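5'-tyrosyl-DNA phosphodiesterase (Caenorhabditis elegans, PDB 4FVA) belongs to the endonuclease/exonuclease/phosphatase family of DNase I-like enzymes and carries a bound magnesium ion. Local coordinates at residues F12-M17 and L159-G164; D216-S221 and I250-F255. All coordinates share one frame; numbering follows the deposited sequence.

Contact 1 of 2, residues F12-M17 and L159-G164; sequences FEVSVM and LVFFGG
Val16 lays its CG2 methyl over one face of the Phe161 ring, 4.0 Å from the ring centroid and only 5° off the normal, a CH-pi contact centred on the ring. The valine's chi1 of -177° puts CG1 anti to the backbone N and leaves CG2 beside that N, where it meets the aromatic face. Phe161 holds CG anti to its own carbonyl carbon, beside the backbone N (chi1 -63°), which starts the ring off toward the valines. Two residues back from Val16, Val14 reaches the same ring obliquely at its far end, its CG1 3.9 Å from Phe161 CZ, tip to tip. That methyl also meets Leu159, whose CD1 lies 4.1 Å from Val14 CG1. The strands carrying these residues, 13-17 and 159-163, belong to the two different sheets of the DNase I-like beta sandwich; their axes come within 9.8 Å and run nearly parallel. That spacing is filled by apolar side chains, and the two backbones exchange no hydrogen bonds. Phe161 also meets the ring of Phe254, on the strand beside 13-17, while Leu224 touches both Val14 and Leu159. At Phe12 the packing thins: this poorly ordered ring brings CE1 no closer than 4.5 Å to Leu159 CD1.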
loop_
_atom_site.group_PDB
_atom_site.type_symbol
_atom_site.label_atom_id
_atom_site.label_comp_id
_atom_site.label_asym_id
_atom_site.label_seq_id
_atom_site.Cartn_x
_atom_site.Cartn_y
_atom_site.Cartn_z
ATOM N N PHE A 12 4.837 -7.862 -20.647
ATOM C CA PHE A 12 5.195 -6.846 -19.658
ATOM C C PHE A 12 4.457 -7.176 -18.372
ATOM O O PHE A 12 3.271 -7.520 -18.398
ATOM C CB PHE A 12 4.841 -5.432 -20.102
ATOM C CG PHE A 12 5.406 -4.365 -19.202
ATOM C CD1 PHE A 12 4.817 -4.099 -17.970
ATOM C CD2 PHE A 12 6.513 -3.622 -19.587
ATOM C CE1 PHE A 12 5.331 -3.123 -17.136
ATOM C CE2 PHE A 12 7.030 -2.640 -18.760
ATOM C CZ PHE A 12 6.438 -2.391 -17.531
ATOM N N GLU A 13 5.153 -7.077 -17.250
ATOM C CA GLU A 13 4.557 -7.466 -15.987
ATOM C C GLU A 13 5.185 -6.650 -14.855
ATOM O O GLU A 13 6.388 -6.387 -14.868
ATOM C CB GLU A 13 4.742 -8.975 -15.813
ATOM C CG GLU A 13 4.313 -9.584 -14.504
ATOM C CD GLU A 13 4.355 -11.100 -14.584
ATOM O OE1 GLU A 13 4.499 -11.624 -15.712
ATOM O OE2 GLU A 13 4.227 -11.769 -13.539
ATOM N N VAL A 14 4.360 -6.188 -13.919
ATOM C CA VAL A 14 4.861 -5.454 -12.756
ATOM C C VAL A 14 4.043 -5.831 -11.522
ATOM O O VAL A 14 2.809 -5.904 -11.590
ATOM C CB VAL A 14 4.857 -3.928 -12.970
ATOM C CG1 VAL A 14 3.457 -3.444 -13.293
ATOM C CG2 VAL A 14 5.374 -3.223 -11.730
ATOM N N SER A 15 4.727 -6.111 -10.411
ATOM C CA SER A 15 4.045 -6.491 -9.172
ATOM C C SER A 15 4.090 -5.370 -8.130
ATOM O O SER A 15 5.140 -4.757 -7.889
ATOM C CB SER A 15 4.633 -7.780 -8.588
ATOM O OG SER A 15 6.009 -7.617 -8.303
ATOM N N VAL A 16 2.947 -5.109 -7.504
ATOM C CA VAL A 16 2.870 -4.072 -6.494
ATOM C C VAL A 16 2.335 -4.687 -5.216
ATOM O O VAL A 16 1.291 -5.354 -5.219
ATOM C CB VAL A 16 1.958 -2.920 -6.917
ATOM C CG1 VAL A 16 1.968 -1.820 -5.832
ATOM C CG2 VAL A 16 2.394 -2.353 -8.270
ATOM N N MET A 17 3.072 -4.474 -4.133
ATOM C CA MET A 17 2.714 -4.989 -2.820
ATOM C C MET A 17 2.490 -3.797 -1.901
ATOM O O MET A 17 3.205 -2.794 -2.008
ATOM C CB MET A 17 3.839 -5.873 -2.278
ATOM C CG MET A 17 3.592 -6.411 -0.867
ATOM S SD MET A 17 4.833 -7.648 -0.495
ATOM C CE MET A 17 4.684 -7.744 1.286
ATOM N N LEU A 159 1.111 4.237 -16.597
ATOM C CA LEU A 159 0.604 3.332 -15.562
ATOM C C LEU A 159 0.458 4.135 -14.280
ATOM O O LEU A 159 1.397 4.820 -13.861
ATOM C CB LEU A 159 1.591 2.197 -15.308
ATOM C CG LEU A 159 1.343 0.836 -15.944
ATOM C CD1 LEU A 159 2.389 -0.172 -15.466
ATOM C CD2 LEU A 159 -0.055 0.366 -15.607
ATOM N N VAL A 160 -0.727 4.093 -13.680
ATOM C CA VAL A 160 -0.951 4.781 -12.416
ATOM C C VAL A 160 -1.411 3.764 -11.360
ATOM O O VAL A 160 -2.406 3.046 -11.563
ATOM C CB VAL A 160 -2.004 5.911 -12.566
ATOM C CG1 VAL A 160 -2.208 6.623 -11.248
ATOM C CG2 VAL A 160 -1.580 6.911 -13.644
ATOM N N PHE A 161 -0.691 3.700 -10.241
ATOM C CA PHE A 161 -1.093 2.847 -9.115
ATOM C C PHE A 161 -1.421 3.700 -7.895
ATOM O O PHE A 161 -0.573 4.454 -7.393
ATOM C CB PHE A 161 0.008 1.830 -8.756
ATOM C CG PHE A 161 0.305 0.852 -9.865
ATOM C CD1 PHE A 161 -0.631 -0.101 -10.228
ATOM C CD2 PHE A 161 1.515 0.908 -10.560
ATOM C CE1 PHE A 161 -0.376 -0.996 -11.262
ATOM C CE2 PHE A 161 1.786 0.012 -11.599
ATOM C CZ PHE A 161 0.833 -0.946 -11.948
ATOM N N PHE A 162 -2.647 3.570 -7.409
ATOM C CA PHE A 162 -3.041 4.267 -6.187
ATOM C C PHE A 162 -3.583 3.315 -5.131
ATOM O O PHE A 162 -4.444 2.484 -5.431
ATOM C CB PHE A 162 -4.095 5.325 -6.473
ATOM C CG PHE A 162 -4.806 5.781 -5.241
ATOM C CD1 PHE A 162 -4.159 6.580 -4.304
ATOM C CD2 PHE A 162 -6.096 5.363 -4.988
ATOM C CE1 PHE A 162 -4.813 6.981 -3.140
ATOM C CE2 PHE A 162 -6.761 5.762 -3.831
ATOM C CZ PHE A 162 -6.112 6.570 -2.905
ATOM N N GLY A 163 -3.089 3.439 -3.896
ATOM C CA GLY A 163 -3.614 2.636 -2.806
ATOM C C GLY A 163 -2.858 2.784 -1.495
ATOM O O GLY A 163 -2.218 3.813 -1.228
ATOM N N GLY A 164 -2.936 1.738 -0.681
ATOM C CA GLY A 164 -2.348 1.722 0.637
ATOM C C GLY A 164 -3.381 1.230 1.621
ATOM O O GLY A 164 -4.288 0.456 1.275
#

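Contact 2 of 2, residues D216-S221 and I250-F255; sequences DRLYWS and INATFF
Facing strands from the two sheets of the sandwich meet here, and the closest approach is between Trp220 and Phe254. Phe254 turns its edge to the indole face, with CE2 3.5 Å from Trp220 CD2 and CD2 3.6 Å above the plane, over the centre of the ring system. The phenyl and five-membered rings have planes at 57°, a tilted edge-to-face stack. The Trp220 NE1 donor is spent on Leu224 O, which helps fix the turn of the indole. Strands 216-221 and 250-255 run in nearly the same direction, 19° apart, each in one of the two stacked sheets of the DNase I-like fold, and they draw together toward Asp216 and Ile250, whose CA atoms are 7.1 Å apart. There Ile250 reaches across: chi1 of 61° sets CG1 between its own N and carbonyl carbon, and CD1 comes within 3.8 Å of Leu218 CG and 3.7 Å of the Arg217 backbone C. Leu218 in turn offers CD1 to Ala252 CB at 4.2 Å, the small alanine lying between the larger Ile250 and Phe254. Asp216 directs its carboxylate away from this apolar layer; OD2 takes hydrogen bonds with Thr196 OG1 and His247 ND1. The side chain of Asp216 lies about 10 Å from the bound magnesium ion.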
loop_
_atom_site.group_PDB
_atom_site.type_symbol
_atom_site.label_atom_id
_atom_site.label_comp_id
_atom_site.label_asym_id
_atom_site.label_seq_id
_atom_site.Cartn_x
_atom_site.Cartn_y
_atom_site.Cartn_z
ATOM N N ASP A 216 -7.165 -2.432 2.999
ATOM C CA ASP A 216 -6.024 -2.233 2.131
ATOM C C ASP A 216 -6.401 -2.522 0.685
ATOM O O ASP A 216 -6.894 -3.601 0.369
ATOM C CB ASP A 216 -4.884 -3.127 2.612
ATOM C CG ASP A 216 -4.591 -2.925 4.088
ATOM O OD1 ASP A 216 -3.874 -1.959 4.396
ATOM O OD2 ASP A 216 -5.096 -3.698 4.943
ATOM N N ARG A 217 -6.188 -1.547 -0.192
ATOM C CA ARG A 217 -6.624 -1.693 -1.578
ATOM C C ARG A 217 -5.629 -1.085 -2.547
ATOM O O ARG A 217 -4.843 -0.205 -2.185
ATOM C CB ARG A 217 -7.994 -1.037 -1.791
ATOM C CG ARG A 217 -9.077 -1.516 -0.818
ATOM C CD ARG A 217 -10.448 -0.958 -1.179
ATOM N NE ARG A 217 -11.445 -1.264 -0.143
ATOM C CZ ARG A 217 -12.755 -1.067 -0.277
ATOM N NH1 ARG A 217 -13.245 -0.564 -1.405
ATOM N NH2 ARG A 217 -13.577 -1.373 0.715
ATOM N N LEU A 218 -5.682 -1.559 -3.785
ATOM C CA LEU A 218 -4.863 -1.023 -4.858
ATOM C C LEU A 218 -5.748 -0.764 -6.065
ATOM O O LEU A 218 -6.467 -1.657 -6.516
ATOM C CB LEU A 218 -3.763 -2.021 -5.233
ATOM C CG LEU A 218 -2.489 -1.867 -4.405
ATOM C CD1 LEU A 218 -1.529 -3.042 -4.637
ATOM C CD2 LEU A 218 -1.819 -0.516 -4.730
ATOM N N TYR A 219 -5.696 0.462 -6.569
ATOM C CA TYR A 219 -6.406 0.833 -7.781
ATOM C C TYR A 219 -5.373 1.081 -8.854
ATOM O O TYR A 219 -4.238 1.474 -8.543
ATOM C CB TYR A 219 -7.232 2.103 -7.557
ATOM C CG TYR A 219 -8.313 1.953 -6.522
ATOM C CD1 TYR A 219 -8.068 2.217 -5.187
ATOM C CD2 TYR A 219 -9.587 1.535 -6.884
ATOM C CE1 TYR A 219 -9.062 2.067 -4.232
ATOM C CE2 TYR A 219 -10.586 1.388 -5.945
ATOM C CZ TYR A 219 -10.315 1.657 -4.619
ATOM O OH TYR A 219 -11.305 1.517 -3.677
ATOM N N TRP A 220 -5.741 0.855 -10.115
ATOM C CA TRP A 220 -4.834 1.229 -11.196
ATOM C C TRP A 220 -5.534 1.678 -12.472
ATOM O O TRP A 220 -6.709 1.379 -12.710
ATOM C CB TRP A 220 -3.836 0.104 -11.495
ATOM C CG TRP A 220 -4.206 -0.787 -12.645
ATOM C CD1 TRP A 220 -3.631 -0.801 -13.887
ATOM C CD2 TRP A 220 -5.212 -1.815 -12.656
ATOM N NE1 TRP A 220 -4.219 -1.771 -14.668
ATOM C CE2 TRP A 220 -5.190 -2.407 -13.939
ATOM C CE3 TRP A 220 -6.124 -2.289 -11.710
ATOM C CZ2 TRP A 220 -6.056 -3.454 -14.299
ATOM C CZ3 TRP A 220 -6.975 -3.331 -12.065
ATOM C CH2 TRP A 220 -6.936 -3.899 -13.347
ATOM N N SER A 221 -4.787 2.403 -13.288
ATOM C CA SER A 221 -5.214 2.729 -14.628
ATOM C C SER A 221 -4.009 2.525 -15.501
ATOM O O SER A 221 -2.877 2.669 -15.024
ATOM C CB SER A 221 -5.676 4.179 -14.707
ATOM O OG SER A 221 -5.844 4.572 -16.051
ATOM N N ILE A 250 -1.131 -6.929 0.771
ATOM C CA ILE A 250 -1.723 -7.241 -0.516
ATOM C C ILE A 250 -0.623 -7.234 -1.568
ATOM O O ILE A 250 0.346 -6.481 -1.463
ATOM C CB ILE A 250 -2.908 -6.318 -0.910
ATOM C CG1 ILE A 250 -2.484 -4.857 -1.019
ATOM C CG2 ILE A 250 -4.064 -6.465 0.094
ATOM C CD1 ILE A 250 -3.634 -3.950 -1.461
ATOM N N ASN A 251 -0.773 -8.098 -2.562
ATOM C CA ASN A 251 0.245 -8.309 -3.574
ATOM C C ASN A 251 -0.413 -8.459 -4.949
ATOM O O ASN A 251 -1.053 -9.470 -5.233
ATOM C CB ASN A 251 1.057 -9.555 -3.215
ATOM C CG ASN A 251 2.163 -9.840 -4.217
ATOM O OD1 ASN A 251 2.766 -8.926 -4.762
ATOM N ND2 ASN A 251 2.407 -11.119 -4.487
ATOM N N ALA A 252 -0.299 -7.442 -5.792
ATOM C CA ALA A 252 -0.975 -7.487 -7.084
ATOM C C ALA A 252 0.028 -7.485 -8.223
ATOM O O ALA A 252 0.954 -6.647 -8.259
ATOM C CB ALA A 252 -1.951 -6.317 -7.219
ATOM N N THR A 253 -0.184 -8.385 -9.177
ATOM C CA THR A 253 0.684 -8.478 -10.350
ATOM C C THR A 253 -0.108 -8.070 -11.581
ATOM O O THR A 253 -1.119 -8.701 -11.922
ATOM C CB THR A 253 1.245 -9.904 -10.533
ATOM O OG1 THR A 253 1.977 -10.296 -9.364
ATOM C CG2 THR A 253 2.158 -9.974 -11.765
ATOM N N PHE A 254 0.367 -7.026 -12.253
ATOM C CA PHE A 254 -0.344 -6.474 -13.393
ATOM C C PHE A 254 0.368 -6.874 -14.681
ATOM O O PHE A 254 1.602 -6.839 -14.767
ATOM C CB PHE A 254 -0.449 -4.953 -13.282
ATOM C CG PHE A 254 -1.074 -4.474 -11.987
ATOM C CD1 PHE A 254 -0.313 -4.364 -10.832
ATOM C CD2 PHE A 254 -2.417 -4.118 -11.931
ATOM C CE1 PHE A 254 -0.880 -3.913 -9.644
ATOM C CE2 PHE A 254 -2.990 -3.675 -10.747
ATOM C CZ PHE A 254 -2.218 -3.573 -9.602
ATOM N N PHE A 255 -0.415 -7.274 -15.679
ATOM C CA PHE A 255 0.154 -7.716 -16.948
ATOM C C PHE A 255 -0.805 -7.521 -18.123
ATOM O O PHE A 255 -1.985 -7.185 -17.937
ATOM C CB PHE A 255 0.634 -9.174 -16.860
ATOM C CG PHE A 255 -0.447 -10.160 -16.491
ATOM C CD1 PHE A 255 -0.910 -10.250 -15.190
ATOM C CD2 PHE A 255 -1.003 -10.994 -17.452
ATOM C CE1 PHE A 255 -1.906 -11.164 -14.844
ATOM C CE2 PHE A 255 -2.001 -11.901 -17.118
ATOM C CZ PHE A 255 -2.452 -11.988 -15.813
#

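Contacts 1 and 2 are both buried, with centres 5 Å apart, and span the same gap between the two sheets. Strands 13-20 and 249-255 are antiparallel neighbours in one sheet, 159-163 and 212-221 in the other, so hydrogen bonds within each sheet probably tie the contacts together, Val16 N to Ala252 O and Tyr219 N to Phe162 O. Contact 1 is the lighter, burying 170 Å² against 339 Å², and rests on aliphatic methyls against a phenyl ring; contact 2 adds an aromatic pair and, at one end, the buried carboxylate of Asp216, whose partners are Thr196 and His247. Leu218 touches Val16, so the apolar side chains of the two contacts touch each other.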